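Local coordinates for protein 5'-deoxynucleotidase (Pyrococcus horikoshii, PDB 2CQZ) that probably removes the 5'-phosphate from 2'-deoxyribonucleoside 5'-monophosphates as a metal-dependent, homodimeric phosphohydrolase of the HD-domain family, at residues Ala48-Leu51 against Glu52-Gly55; Trp150-Ile153 against Glu154-Lys157. One frame throughout, in Å; residues are numbered along the deposited sequence.

Both contacts are short-range helical ones in the same all-helical HD domain, in series along the chain. Contact 1 is the end of helix 33-53, which carries the nickel ligand H36 near its other end, and the turn after it; contact 2 is helix 152-157 with its 3-10 lead-in. Their centres lie 21 Å apart and their nearest atoms about 10 Å, so they do not touch. The chain after contact 2 bridges them: L161, Y164 and L165 pack on L51, D167 pairs with R54, and L169 of helix 166-173 meets I156 and K157. The A152 side chain of contact 2 lies about 11 Å from the nickel ion, which H36, H70, D71 and D127 hold.

Contact 1. Residues Ala48-Leu51 against Glu52-Gly55; sequences ADVL and EKRG
V50 and R54 meet one turn apart where helix 33-53 runs out, their side chains alongside each other and pointing the same way. CG1 of V50 sits over the centre of one face of the R54 guanidinium, 3.5 Å above its plane. That methyl is anti to the backbone N (chi1 172°), which carries it onto the arginine's side, and R54, extended from CG to NE, carries its guanidinium to the level of that methyl.

Backbone bonds finish the helix. E52 N gives to A48 O at 2.9 Å and K53 N to D49 O at 3.0 Å, both i to i+4. R54 N instead bonds L51 O at 3.1 Å, three residues back, as the chain leaves the helix.

Charge enters on another side, where the D49 and E52 carboxylates lie side by side, OD2 of D49 being 3.9 Å from OE1 of E52 with the planes 42° apart. K65 of the second subunit packs on D49.

R54 reaches Y164 O with NH1 and forms a salt bridge to D167 through NH2. The guanidinium thus has an apolar face contact with V50 and polar ties to Y164 and D167, which link the helix end to the chain around 164-167.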
loop_
_atom_site.group_PDB
_atom_site.type_symbol
_atom_site.label_atom_id
_atom_site.label_comp_id
_atom_site.label_asym_id
_atom_site.label_seq_id
_atom_site.Cartn_x
_atom_site.Cartn_y
_atom_site.Cartn_z
ATOM N N ALA A 48 19.170 -28.643 3.336
ATOM C CA ALA A 48 19.538 -29.857 2.622
ATOM C C ALA A 48 21.054 -30.025 2.590
ATOM O O ALA A 48 21.555 -31.127 2.780
ATOM C CB ALA A 48 18.983 -29.823 1.211
ATOM N N ASP A 49 21.780 -28.935 2.348
ATOM C CA ASP A 49 23.239 -28.977 2.317
ATOM C C ASP A 49 23.792 -29.300 3.709
ATOM O O ASP A 49 24.727 -30.089 3.839
ATOM C CB ASP A 49 23.804 -27.637 1.828
ATOM C CG ASP A 49 23.497 -27.372 0.355
ATOM O OD1 ASP A 49 23.741 -26.236 -0.128
ATOM O OD2 ASP A 49 23.015 -28.304 -0.330
ATOM N N VAL A 50 23.220 -28.694 4.749
ATOM C CA VAL A 50 23.680 -28.966 6.103
ATOM C C VAL A 50 23.497 -30.451 6.378
ATOM O O VAL A 50 24.413 -31.114 6.873
ATOM C CB VAL A 50 22.886 -28.157 7.145
ATOM C CG1 VAL A 50 23.250 -28.613 8.550
ATOM C CG2 VAL A 50 23.194 -26.689 6.993
ATOM N N LEU A 51 22.314 -30.970 6.046
ATOM C CA LEU A 51 22.005 -32.382 6.242
ATOM C C LEU A 51 22.980 -33.253 5.454
ATOM O O LEU A 51 23.384 -34.311 5.930
ATOM C CB LEU A 51 20.558 -32.685 5.819
ATOM C CG LEU A 51 19.461 -32.073 6.703
ATOM C CD1 LEU A 51 18.087 -32.429 6.167
ATOM C CD2 LEU A 51 19.618 -32.585 8.133
ATOM N N GLU A 52 23.364 -32.815 4.256
ATOM C CA GLU A 52 24.317 -33.585 3.454
ATOM C C GLU A 52 25.661 -33.699 4.174
ATOM O O GLU A 52 26.225 -34.787 4.261
ATOM C CB GLU A 52 24.574 -32.947 2.079
ATOM C CG GLU A 52 23.356 -32.808 1.159
ATOM C CD GLU A 52 23.750 -32.364 -0.256
ATOM O OE1 GLU A 52 24.825 -31.725 -0.411
ATOM O OE2 GLU A 52 22.985 -32.638 -1.213
ATOM N N LYS A 53 26.194 -32.587 4.679
ATOM C CA LYS A 53 27.480 -32.668 5.381
ATOM C C LYS A 53 27.356 -33.388 6.720
ATOM O O LYS A 53 28.368 -33.613 7.390
ATOM C CB LYS A 53 28.064 -31.304 5.739
ATOM C CG LYS A 53 27.946 -30.154 4.750
ATOM C CD LYS A 53 28.624 -28.907 5.399
ATOM C CE LYS A 53 28.251 -27.614 4.676
ATOM N NZ LYS A 53 27.022 -26.960 5.251
ATOM N N ARG A 54 26.139 -33.701 7.149
ATOM C CA ARG A 54 25.998 -34.369 8.431
ATOM C C ARG A 54 25.620 -35.836 8.331
ATOM O O ARG A 54 25.097 -36.412 9.283
ATOM C CB ARG A 54 25.005 -33.616 9.313
ATOM C CG ARG A 54 25.542 -32.264 9.765
ATOM C CD ARG A 54 24.596 -31.551 10.720
ATOM N NE ARG A 54 25.131 -30.250 11.114
ATOM C CZ ARG A 54 24.474 -29.356 11.847
ATOM N NH1 ARG A 54 23.244 -29.619 12.276
ATOM N NH2 ARG A 54 25.049 -28.199 12.153
ATOM N N GLY A 55 25.904 -36.447 7.186
ATOM C CA GLY A 55 25.597 -37.854 7.025
ATOM C C GLY A 55 24.167 -38.174 6.628
ATOM O O GLY A 55 23.888 -39.268 6.132
#

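Contact 2. Residues Trp150-Ile153 against Glu154-Lys157; sequences WEAI and EEIK
The first turn of helix 152-157, a short helix of the HD domain lying against helix 118-140, brings A152 and E155 together behind the N-cap residue E151. A 3-10 turn leads in, and the entry is lightly bonded: E154 N reaches E151 O only weakly, at 3.4 Å. Two i to i+4 bonds follow, I156 N to A152 O at 3.0 Å and K157 N to I153 O at 3.1 Å; I156 N also makes a weak bond to I153 O.

E155 lies back along the turn, its chain extended beyond CG. With CG beside the backbone N (chi1 -44°), the chain passes E151 O, from which CG stands 3.3 Å away, and its carboxylate ends alongside A152, OE2 lying 3.4 Å from CB. That same oxygen makes a long, weak ion pair with K128 of helix 118-140. Cutting E155 back to alanine is likely to leave K128 without this weak, distant partner and A152 without the carboxylate beside it.

A152 and I156 belong to the buried side: A152 packs on M131 and I132 of helix 118-140, while I156 touches K128 there and L169 of helix 166-173. Further round the helix, I153 and K157 run side by side in the same direction. The lysine turns at chi2 (-82°), which brings its CE to 3.8 Å from CG2 of I153.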
loop_
_atom_site.group_PDB
_atom_site.type_symbol
_atom_site.label_atom_id
_atom_site.label_comp_id
_atom_site.label_asym_id
_atom_site.label_seq_id
_atom_site.Cartn_x
_atom_site.Cartn_y
_atom_site.Cartn_z
ATOM N N TRP A 150 5.868 -18.469 17.750
ATOM C CA TRP A 150 7.128 -19.044 18.211
ATOM C C TRP A 150 7.024 -20.475 18.737
ATOM O O TRP A 150 8.046 -21.160 18.867
ATOM C CB TRP A 150 7.775 -18.147 19.261
ATOM C CG TRP A 150 8.321 -16.891 18.658
ATOM C CD1 TRP A 150 7.629 -15.742 18.367
ATOM C CD2 TRP A 150 9.668 -16.673 18.214
ATOM N NE1 TRP A 150 8.467 -14.823 17.774
ATOM C CE2 TRP A 150 9.723 -15.368 17.669
ATOM C CE3 TRP A 150 10.834 -17.451 18.227
ATOM C CZ2 TRP A 150 10.899 -14.827 17.135
ATOM C CZ3 TRP A 150 12.007 -16.912 17.696
ATOM C CH2 TRP A 150 12.028 -15.610 17.160
ATOM N N GLU A 151 5.806 -20.944 19.022
ATOM C CA GLU A 151 5.662 -22.311 19.510
ATOM C C GLU A 151 5.763 -23.344 18.387
ATOM O O GLU A 151 5.505 -24.534 18.590
ATOM C CB GLU A 151 4.361 -22.491 20.309
ATOM C CG GLU A 151 3.087 -22.072 19.623
ATOM C CD GLU A 151 1.933 -21.929 20.609
ATOM O OE1 GLU A 151 2.076 -21.150 21.580
ATOM O OE2 GLU A 151 0.890 -22.594 20.413
ATOM N N ALA A 152 6.166 -22.875 17.208
ATOM C CA ALA A 152 6.340 -23.738 16.049
ATOM C C ALA A 152 7.708 -24.412 16.152
ATOM O O ALA A 152 7.983 -25.394 15.458
ATOM C CB ALA A 152 6.236 -22.928 14.762
ATOM N N ILE A 153 8.572 -23.874 17.013
ATOM C CA ILE A 153 9.892 -24.465 17.227
ATOM C C ILE A 153 9.661 -25.811 17.919
ATOM O O ILE A 153 10.401 -26.773 17.693
ATOM C CB ILE A 153 10.788 -23.606 18.155
ATOM C CG1 ILE A 153 11.140 -22.278 17.488
ATOM C CG2 ILE A 153 12.063 -24.357 18.486
ATOM C CD1 ILE A 153 12.048 -21.388 18.338
ATOM N N GLU A 154 8.639 -25.872 18.774
ATOM C CA GLU A 154 8.314 -27.116 19.462
ATOM C C GLU A 154 7.790 -28.112 18.440
ATOM O O GLU A 154 8.186 -29.280 18.446
ATOM C CB GLU A 154 7.251 -26.889 20.543
ATOM C CG GLU A 154 7.726 -26.021 21.699
ATOM C CD GLU A 154 9.048 -26.501 22.268
ATOM O OE1 GLU A 154 9.099 -27.646 22.773
ATOM O OE2 GLU A 154 10.037 -25.736 22.203
ATOM N N GLU A 155 6.911 -27.637 17.558
ATOM C CA GLU A 155 6.329 -28.488 16.521
ATOM C C GLU A 155 7.437 -29.097 15.655
ATOM O O GLU A 155 7.310 -30.221 15.172
ATOM C CB GLU A 155 5.352 -27.685 15.651
ATOM C CG GLU A 155 4.417 -26.772 16.438
ATOM C CD GLU A 155 3.342 -26.133 15.569
ATOM O OE1 GLU A 155 2.313 -26.800 15.320
ATOM O OE2 GLU A 155 3.526 -24.970 15.128
ATOM N N ILE A 156 8.525 -28.355 15.477
ATOM C CA ILE A 156 9.653 -28.822 14.684
ATOM C C ILE A 156 10.411 -29.909 15.433
ATOM O O ILE A 156 10.850 -30.892 14.836
ATOM C CB ILE A 156 10.630 -27.665 14.371
ATOM C CG1 ILE A 156 9.957 -26.664 13.431
ATOM C CG2 ILE A 156 11.929 -28.208 13.782
ATOM C CD1 ILE A 156 10.824 -25.456 13.073
ATOM N N LYS A 157 10.566 -29.728 16.745
ATOM C CA LYS A 157 11.286 -30.702 17.576
ATOM C C LYS A 157 10.626 -32.092 17.514
ATOM O O LYS A 157 11.306 -33.112 17.628
ATOM C CB LYS A 157 11.335 -30.230 19.036
ATOM C CG LYS A 157 11.819 -28.796 19.258
ATOM C CD LYS A 157 13.328 -28.695 19.240
ATOM C CE LYS A 157 13.795 -27.421 19.923
ATOM N NZ LYS A 157 15.286 -27.312 19.875
#